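Local atomic coordinates of ribokinase (Giardia lamblia, PDB entry 6WHJ), a protein that probably phosphorylates D-ribose at O-5 with ATP and magnesium, yielding D-ribose 5-phosphate for nucleotide synthesis or the pentose phosphate pathway. Residues I11-V23 with G35-A49. Numbering follows the deposited sequence.
With EDO (1,2-ethanediol), chain F.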
ATOM      1  N   ILE B  11      -3.580   5.838 -26.751  1.00 23.65           N
ATOM      2  CA  ILE B  11      -2.705   5.427 -25.655  1.00 26.35           C
ATOM      3  C   ILE B  11      -3.150   4.042 -25.198  1.00 25.52           C
ATOM      4  O   ILE B  11      -4.274   3.870 -24.712  1.00 25.85           O
ATOM      5  CB  ILE B  11      -2.718   6.426 -24.483  1.00 25.61           C
ATOM      6  CG1 ILE B  11      -2.388   7.842 -24.947  1.00 22.72           C
ATOM      7  CG2 ILE B  11      -1.754   5.990 -23.397  1.00 24.70           C
ATOM      8  CD1 ILE B  11      -3.613   8.687 -25.197  1.00 24.64           C
ATOM      9  N   ILE B  12      -2.281   3.056 -25.377  1.00 25.34           N
ATOM     10  CA  ILE B  12      -2.556   1.682 -24.982  1.00 25.49           C
ATOM     11  C   ILE B  12      -1.738   1.413 -23.726  1.00 26.28           C
ATOM     12  O   ILE B  12      -0.513   1.264 -23.804  1.00 24.34           O
ATOM     13  CB  ILE B  12      -2.190   0.690 -26.092  1.00 26.13           C
ATOM     14  CG1 ILE B  12      -2.795   1.124 -27.435  1.00 25.30           C
ATOM     15  CG2 ILE B  12      -2.676  -0.691 -25.731  1.00 22.47           C
ATOM     16  CD1 ILE B  12      -2.215   0.381 -28.643  1.00 23.00           C
ATOM     17  N   GLY B  13      -2.395   1.340 -22.574  1.00 22.87           N
ATOM     18  CA  GLY B  13      -1.662   1.103 -21.354  1.00 22.18           C
ATOM     19  C   GLY B  13      -2.542   0.912 -20.138  1.00 25.02           C
ATOM     20  O   GLY B  13      -3.719   0.565 -20.237  1.00 26.43           O
ATOM     21  N   SER B  14      -1.954   1.170 -18.981  1.00 25.05           N
ATOM     22  CA  SER B  14      -2.529   0.728 -17.722  1.00 24.34           C
ATOM     23  C   SER B  14      -3.391   1.794 -17.059  1.00 25.23           C
ATOM     24  O   SER B  14      -3.208   3.001 -17.264  1.00 26.14           O
ATOM     25  CB  SER B  14      -1.414   0.325 -16.766  1.00 23.14           C
ATOM     26  OG  SER B  14      -0.584   1.448 -16.543  1.00 27.97           O
ATOM     27  N   TYR B  15      -4.337   1.325 -16.249  1.00 20.93           N
ATOM     28  CA  TYR B  15      -4.968   2.142 -15.225  1.00 21.61           C
ATOM     29  C   TYR B  15      -4.720   1.459 -13.889  1.00 25.42           C
ATOM     30  O   TYR B  15      -5.005   0.265 -13.734  1.00 23.86           O
ATOM     31  CB  TYR B  15      -6.479   2.327 -15.430  1.00 24.49           C
ATOM     32  CG  TYR B  15      -7.091   2.980 -14.205  1.00 24.77           C
ATOM     33  CD1 TYR B  15      -6.982   4.345 -14.012  1.00 25.83           C
ATOM     34  CD2 TYR B  15      -7.683   2.225 -13.198  1.00 23.54           C
ATOM     35  CE1 TYR B  15      -7.479   4.955 -12.884  1.00 24.77           C
ATOM     36  CE2 TYR B  15      -8.191   2.829 -12.055  1.00 25.65           C
ATOM     37  CZ  TYR B  15      -8.081   4.201 -11.905  1.00 26.69           C
ATOM     38  OH  TYR B  15      -8.577   4.844 -10.784  1.00 27.10           O
ATOM     39  N   ASN B  16      -4.197   2.220 -12.932  1.00 24.48           N
ATOM     40  CA  ASN B  16      -4.024   1.759 -11.566  1.00 24.89           C
ATOM     41  C   ASN B  16      -4.716   2.736 -10.627  1.00 26.80           C
ATOM     42  O   ASN B  16      -4.585   3.955 -10.782  1.00 24.33           O
ATOM     43  CB  ASN B  16      -2.536   1.661 -11.183  1.00 23.74           C
ATOM     44  CG  ASN B  16      -1.759   0.672 -12.042  1.00 25.05           C
ATOM     45  OD1 ASN B  16      -2.200  -0.448 -12.277  1.00 25.82           O
ATOM     46  ND2 ASN B  16      -0.596   1.092 -12.516  1.00 26.71           N
ATOM     47  N   ARG B  17      -5.456   2.203  -9.660  1.00 24.44           N
ATOM     48  CA  ARG B  17      -5.915   3.013  -8.542  1.00 26.84           C
ATOM     49  C   ARG B  17      -4.746   3.146  -7.568  1.00 26.03           C
ATOM     50  O   ARG B  17      -4.264   2.145  -7.020  1.00 24.22           O
ATOM     51  CB  ARG B  17      -7.134   2.377  -7.871  1.00 27.99           C
ATOM     52  CG  ARG B  17      -7.758   3.223  -6.769  1.00 26.97           C
ATOM     53  CD  ARG B  17      -8.069   4.596  -7.292  1.00 29.35           C
ATOM     54  NE  ARG B  17      -8.764   5.448  -6.329  1.00 32.41           N
ATOM     55  CZ  ARG B  17     -10.038   5.823  -6.421  1.00 38.15           C
ATOM     56  NH1 ARG B  17     -10.788   5.432  -7.449  1.00 39.19           N
ATOM     57  NH2 ARG B  17     -10.560   6.610  -5.484  1.00 41.30           N
ATOM     58  N   ASP B  18      -4.263   4.369  -7.386  1.00 21.95           N
ATOM     59  CA  ASP B  18      -3.111   4.619  -6.527  1.00 23.53           C
ATOM     60  C   ASP B  18      -3.562   4.659  -5.069  1.00 22.08           C
ATOM     61  O   ASP B  18      -4.439   5.449  -4.707  1.00 21.58           O
ATOM     62  CB  ASP B  18      -2.452   5.941  -6.916  1.00 25.50           C
ATOM     63  CG  ASP B  18      -1.573   5.837  -8.156  1.00 24.59           C
ATOM     64  OD1 ASP B  18      -1.255   4.719  -8.613  1.00 22.49           O
ATOM     65  OD2 ASP B  18      -1.227   6.907  -8.704  1.00 29.73           O
ATOM     66  N   LEU B  19      -3.014   3.773  -4.243  1.00 23.64           N
ATOM     67  CA  LEU B  19      -3.265   3.795  -2.802  1.00 25.45           C
ATOM     68  C   LEU B  19      -1.984   4.241  -2.107  1.00 28.26           C
ATOM     69  O   LEU B  19      -0.996   3.496  -2.074  1.00 29.81           O
ATOM     70  CB  LEU B  19      -3.740   2.438  -2.299  1.00 26.12           C
ATOM     71  CG  LEU B  19      -4.890   1.824  -3.097  1.00 24.96           C
ATOM     72  CD1 LEU B  19      -5.135   0.379  -2.674  1.00 23.56           C
ATOM     73  CD2 LEU B  19      -6.116   2.660  -2.890  1.00 22.94           C
ATOM     74  N   VAL B  20      -2.018   5.437  -1.523  1.00 24.29           N
ATOM     75  CA  VAL B  20      -0.821   6.181  -1.151  1.00 27.83           C
ATOM     76  C   VAL B  20      -0.859   6.485   0.338  1.00 27.47           C
ATOM     77  O   VAL B  20      -1.869   6.980   0.847  1.00 27.70           O
ATOM     78  CB  VAL B  20      -0.701   7.488  -1.962  1.00 27.46           C
ATOM     79  CG1 VAL B  20       0.528   8.276  -1.537  1.00 27.49           C
ATOM     80  CG2 VAL B  20      -0.620   7.178  -3.440  1.00 27.20           C
ATOM     81  N   TRP B  21       0.239   6.193   1.027  1.00 26.82           N
ATOM     82  CA  TRP B  21       0.417   6.556   2.428  1.00 30.04           C
ATOM     83  C   TRP B  21       1.583   7.528   2.552  1.00 29.02           C
ATOM     84  O   TRP B  21       2.678   7.263   2.041  1.00 26.08           O
ATOM     85  CB  TRP B  21       0.662   5.319   3.304  1.00 32.29           C
ATOM     86  CG  TRP B  21      -0.549   4.442   3.501  1.00 28.20           C
ATOM     87  CD1 TRP B  21      -1.406   4.452   4.563  1.00 27.98           C
ATOM     88  CD2 TRP B  21      -1.033   3.438   2.606  1.00 28.15           C
ATOM     89  NE1 TRP B  21      -2.388   3.512   4.389  1.00 26.49           N
ATOM     90  CE2 TRP B  21      -2.185   2.875   3.195  1.00 28.10           C
ATOM     91  CE3 TRP B  21      -0.606   2.959   1.362  1.00 26.76           C
ATOM     92  CZ2 TRP B  21      -2.921   1.866   2.578  1.00 25.59           C
ATOM     93  CZ3 TRP B  21      -1.334   1.948   0.756  1.00 25.91           C
ATOM     94  CH2 TRP B  21      -2.476   1.415   1.365  1.00 27.28           C
ATOM     95  N   TYR B  22       1.357   8.631   3.254  1.00 29.25           N
ATOM     96  CA  TYR B  22       2.370   9.657   3.462  1.00 29.50           C
ATOM     97  C   TYR B  22       2.971   9.456   4.842  1.00 31.38           C
ATOM     98  O   TYR B  22       2.260   9.517   5.851  1.00 32.99           O
ATOM     99  CB  TYR B  22       1.783  11.064   3.313  1.00 28.37           C
ATOM    100  CG  TYR B  22       1.354  11.351   1.895  1.00 29.31           C
ATOM    101  CD1 TYR B  22       0.099  10.966   1.426  1.00 26.82           C
ATOM    102  CD2 TYR B  22       2.225  11.972   1.005  1.00 30.35           C
ATOM    103  CE1 TYR B  22      -0.279  11.209   0.115  1.00 27.82           C
ATOM    104  CE2 TYR B  22       1.864  12.217  -0.306  1.00 30.82           C
ATOM    105  CZ  TYR B  22       0.616  11.832  -0.752  1.00 33.19           C
ATOM    106  OH  TYR B  22       0.273  12.083  -2.067  1.00 33.29           O
ATOM    107  N   VAL B  23       4.274   9.194   4.877  1.00 35.84           N
ATOM    108  CA  VAL B  23       4.994   8.865   6.099  1.00 32.91           C
ATOM    109  C   VAL B  23       6.154   9.835   6.249  1.00 32.28           C
ATOM    110  O   VAL B  23       6.576  10.489   5.291  1.00 33.65           O
ATOM    111  CB  VAL B  23       5.500   7.409   6.086  1.00 31.02           C
ATOM    112  CG1 VAL B  23       4.335   6.458   6.042  1.00 28.63           C
ATOM    113  CG2 VAL B  23       6.381   7.178   4.855  1.00 33.07           C
ATOM    114  N   GLY B  35       0.937   6.707   9.176  1.00 32.73           N
ATOM    115  CA  GLY B  35       0.975   7.577   8.020  1.00 29.79           C
ATOM    116  C   GLY B  35      -0.391   8.161   7.708  1.00 35.77           C
ATOM    117  O   GLY B  35      -1.373   7.932   8.418  1.00 36.30           O
ATOM    118  N   SER B  36      -0.435   8.938   6.626  1.00 33.92           N
ATOM    119  CA  SER B  36      -1.648   9.586   6.141  1.00 30.80           C
ATOM    120  C   SER B  36      -1.984   9.023   4.762  1.00 31.30           C
ATOM    121  O   SER B  36      -1.103   8.927   3.903  1.00 31.75           O
ATOM    122  CB  SER B  36      -1.433  11.106   6.103  1.00 31.79           C
ATOM    123  OG  SER B  36      -2.535  11.787   5.551  1.00 41.60           O
ATOM    124  N   PHE B  37      -3.251   8.678   4.539  1.00 32.19           N
ATOM    125  CA  PHE B  37      -3.670   7.936   3.354  1.00 29.74           C
ATOM    126  C   PHE B  37      -4.443   8.804   2.365  1.00 32.57           C
ATOM    127  O   PHE B  37      -5.252   9.649   2.762  1.00 34.35           O
ATOM    128  CB  PHE B  37      -4.529   6.739   3.750  1.00 29.34           C
ATOM    129  CG  PHE B  37      -5.127   5.997   2.582  1.00 29.51           C
ATOM    130  CD1 PHE B  37      -4.350   5.171   1.799  1.00 23.53           C
ATOM    131  CD2 PHE B  37      -6.486   6.112   2.288  1.00 33.03           C
ATOM    132  CE1 PHE B  37      -4.907   4.468   0.735  1.00 27.06           C
ATOM    133  CE2 PHE B  37      -7.049   5.423   1.222  1.00 26.84           C
ATOM    134  CZ  PHE B  37      -6.255   4.598   0.442  1.00 25.54           C
ATOM    135  N   ALA B  38      -4.226   8.548   1.073  1.00 29.71           N
ATOM    136  CA  ALA B  38      -4.980   9.184   0.003  1.00 27.34           C
ATOM    137  C   ALA B  38      -5.119   8.217  -1.173  1.00 30.45           C
ATOM    138  O   ALA B  38      -4.193   7.463  -1.492  1.00 29.11           O
ATOM    139  CB  ALA B  38      -4.308  10.482  -0.449  1.00 23.51           C
ATOM    140  N   SER B  39      -6.285   8.243  -1.806  1.00 30.83           N
ATOM    141  CA  SER B  39      -6.595   7.392  -2.945  1.00 27.49           C
ATOM    142  C   SER B  39      -6.806   8.247  -4.188  1.00 28.73           C
ATOM    143  O   SER B  39      -7.498   9.269  -4.137  1.00 31.43           O
ATOM    144  CB  SER B  39      -7.846   6.570  -2.651  1.00 26.44           C
ATOM    145  OG  SER B  39      -8.285   5.910  -3.810  1.00 38.07           O
ATOM    146  N   SER B  40      -6.230   7.822  -5.311  1.00 28.36           N
ATOM    147  CA  SER B  40      -6.275   8.659  -6.504  1.00 28.12           C
ATOM    148  C   SER B  40      -6.068   7.815  -7.761  1.00 30.11           C
ATOM    149  O   SER B  40      -5.575   6.685  -7.708  1.00 29.72           O
ATOM    150  CB  SER B  40      -5.249   9.792  -6.420  1.00 23.12           C
ATOM    151  OG  SER B  40      -3.974   9.330  -6.795  1.00 27.88           O
ATOM    152  N   HIS B  41      -6.457   8.396  -8.894  1.00 28.56           N
ATOM    153  CA  HIS B  41      -6.291   7.765 -10.198  1.00 22.67           C
ATOM    154  C   HIS B  41      -4.827   7.732 -10.619  1.00 24.39           C
ATOM    155  O   HIS B  41      -4.097   8.717 -10.478  1.00 29.17           O
ATOM    156  CB  HIS B  41      -7.099   8.533 -11.245  1.00 24.37           C
ATOM    157  CG  HIS B  41      -8.576   8.448 -11.036  1.00 28.81           C
ATOM    158  ND1 HIS B  41      -9.234   7.248 -10.853  1.00 27.20           N
ATOM    159  CD2 HIS B  41      -9.520   9.414 -10.937  1.00 26.45           C
ATOM    160  CE1 HIS B  41     -10.524   7.478 -10.677  1.00 26.36           C
ATOM    161  NE2 HIS B  41     -10.722   8.785 -10.717  1.00 28.58           N
ATOM    162  N   GLY B  42      -4.394   6.599 -11.136  1.00 27.47           N
ATOM    163  CA  GLY B  42      -3.029   6.442 -11.609  1.00 26.41           C
ATOM    164  C   GLY B  42      -2.967   5.530 -12.818  1.00 26.79           C
ATOM    165  O   GLY B  42      -3.914   5.441 -13.605  1.00 27.19           O
ATOM    166  N   GLY B  43      -1.841   4.849 -12.965  1.00 23.54           N
ATOM    167  CA  GLY B  43      -1.547   4.099 -14.160  1.00 22.51           C
ATOM    168  C   GLY B  43      -0.858   4.998 -15.163  1.00 24.17           C
ATOM    169  O   GLY B  43      -1.371   6.067 -15.495  1.00 23.91           O
ATOM    170  N   LYS B  44       0.312   4.594 -15.649  1.00 26.51           N
ATOM    171  CA  LYS B  44       1.017   5.444 -16.598  1.00 27.85           C
ATOM    172  C   LYS B  44       0.233   5.576 -17.898  1.00 27.33           C
ATOM    173  O   LYS B  44       0.266   6.633 -18.540  1.00 26.69           O
ATOM    174  CB  LYS B  44       2.426   4.907 -16.833  1.00 23.97           C
ATOM    175  CG  LYS B  44       3.404   5.443 -15.834  1.00 26.80           C
ATOM    176  CD  LYS B  44       4.720   4.695 -15.866  1.00 30.49           C
ATOM    177  CE  LYS B  44       5.632   5.212 -14.777  1.00 27.01           C
ATOM    178  NZ  LYS B  44       5.487   6.691 -14.715  1.00 30.97           N
ATOM    179  N   GLY B  45      -0.466   4.520 -18.310  1.00 20.96           N
ATOM    180  CA  GLY B  45      -1.275   4.632 -19.507  1.00 19.40           C
ATOM    181  C   GLY B  45      -2.379   5.653 -19.341  1.00 21.23           C
ATOM    182  O   GLY B  45      -2.532   6.562 -20.159  1.00 20.79           O
ATOM    183  N   SER B  46      -3.122   5.560 -18.237  1.00 27.38           N
ATOM    184  CA  SER B  46      -4.260   6.453 -18.053  1.00 26.10           C
ATOM    185  C   SER B  46      -3.824   7.877 -17.730  1.00 28.60           C
ATOM    186  O   SER B  46      -4.487   8.838 -18.140  1.00 32.13           O
ATOM    187  CB  SER B  46      -5.176   5.911 -16.960  1.00 23.55           C
ATOM    188  OG  SER B  46      -6.270   6.790 -16.765  1.00 24.72           O
ATOM    189  N   ASN B  47      -2.732   8.040 -16.979  1.00 29.49           N
ATOM    190  CA  ASN B  47      -2.246   9.386 -16.677  1.00 28.32           C
ATOM    191  C   ASN B  47      -1.859  10.130 -17.939  1.00 26.39           C
ATOM    192  O   ASN B  47      -2.152  11.321 -18.083  1.00 30.05           O
ATOM    193  CB  ASN B  47      -1.059   9.322 -15.728  1.00 25.38           C
ATOM    194  CG  ASN B  47      -1.468   9.038 -14.314  1.00 31.27           C
ATOM    195  OD1 ASN B  47      -2.638   9.187 -13.944  1.00 31.92           O
ATOM    196  ND2 ASN B  47      -0.508   8.607 -13.508  1.00 30.20           N
ATOM    197  N   GLN B  48      -1.198   9.443 -18.866  1.00 26.87           N
ATOM    198  CA  GLN B  48      -0.783  10.090 -20.101  1.00 28.20           C
ATOM    199  C   GLN B  48      -1.964  10.379 -21.011  1.00 29.20           C
ATOM    200  O   GLN B  48      -1.946  11.374 -21.743  1.00 30.07           O
ATOM    201  CB  GLN B  48       0.249   9.229 -20.818  1.00 24.18           C
ATOM    202  CG  GLN B  48       1.606   9.315 -20.210  1.00 26.82           C
ATOM    203  CD  GLN B  48       2.519   8.285 -20.796  1.00 27.40           C
ATOM    204  OE1 GLN B  48       2.275   7.808 -21.904  1.00 26.45           O
ATOM    205  NE2 GLN B  48       3.604   7.962 -20.087  1.00 23.27           N
ATOM    206  N   ALA B  49      -3.002   9.536 -20.973  1.00 26.18           N
ATOM    207  CA  ALA B  49      -4.208   9.826 -21.743  1.00 29.52           C
ATOM    208  C   ALA B  49      -4.971  11.007 -21.150  1.00 30.80           C
ATOM    209  O   ALA B  49      -5.560  11.805 -21.888  1.00 28.75           O
ATOM    210  CB  ALA B  49      -5.104   8.592 -21.814  1.00 26.02           C
TER
HETATM  211  C1  EDO F 401       2.319   4.815 -11.859  1.00 33.01           C
HETATM  212  O1  EDO F 401       3.078   3.610 -11.684  1.00 33.32           O
HETATM  213  C2  EDO F 401       1.168   4.859 -10.855  1.00 30.93           C
HETATM  214  O2  EDO F 401       0.560   3.561 -10.805  1.00 30.69           O
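Gly13 and Gly45 bring their backbones together at the buried end of the contact, where CA of Gly13 lies 4.0 Å from CA of Gly45 and neither residue has a side chain to hold strand 9-12 off helix 44-55. Beside them Ser46 N donates to Ser14 O (2.7 Å), and CD1 of Ile11 rests on CB of Ala49. The Tyr15 ring, its CG pointing away from the backbone N, runs past Gly42 and Ser46 toward His41; OH meets His41 ND1 in a hydrogen bond modelled very short, and the two rings meet rim to rim, while His80 stacks on the histidine.

Beyond this turn, strands 16-22 and 32-42 form the antiparallel hairpin of the small lid sheet characteristic of PfkB-family sugar kinases. Asn16 and Asp18, predicted to bind the substrate, hold a 1,2-ethanediol, probably from the crystallisation liquor: its O2 accepts from Asn16 ND2 (3.2 Å) and donates to Asp18 OD1 (3.1 Å). Gly43 N adds a weak bond, and Glu146 also binds the diol.

The bent Arg17 chain (chi2 54°) carries NE to Ser39 OG (2.6 Å), which lies 18° out of the guanidinium plane, and NH1 makes a salt bridge with Glu76. Phe37 sets CD1 over one face of the Trp21 indole, 3.5 Å from CE2, with the six-membered rings inclined at 46°. The side of the sheet bearing Leu19, Trp21 and Phe37 adjoins the second subunit, whose Asn100 accepts from Trp21 NE1. On the other side, at the exposed Tyr22-Ser36 end, Tyr22 merely brings its ring edge to the methyl of Ala38, CE1 to CB 4.1 Å.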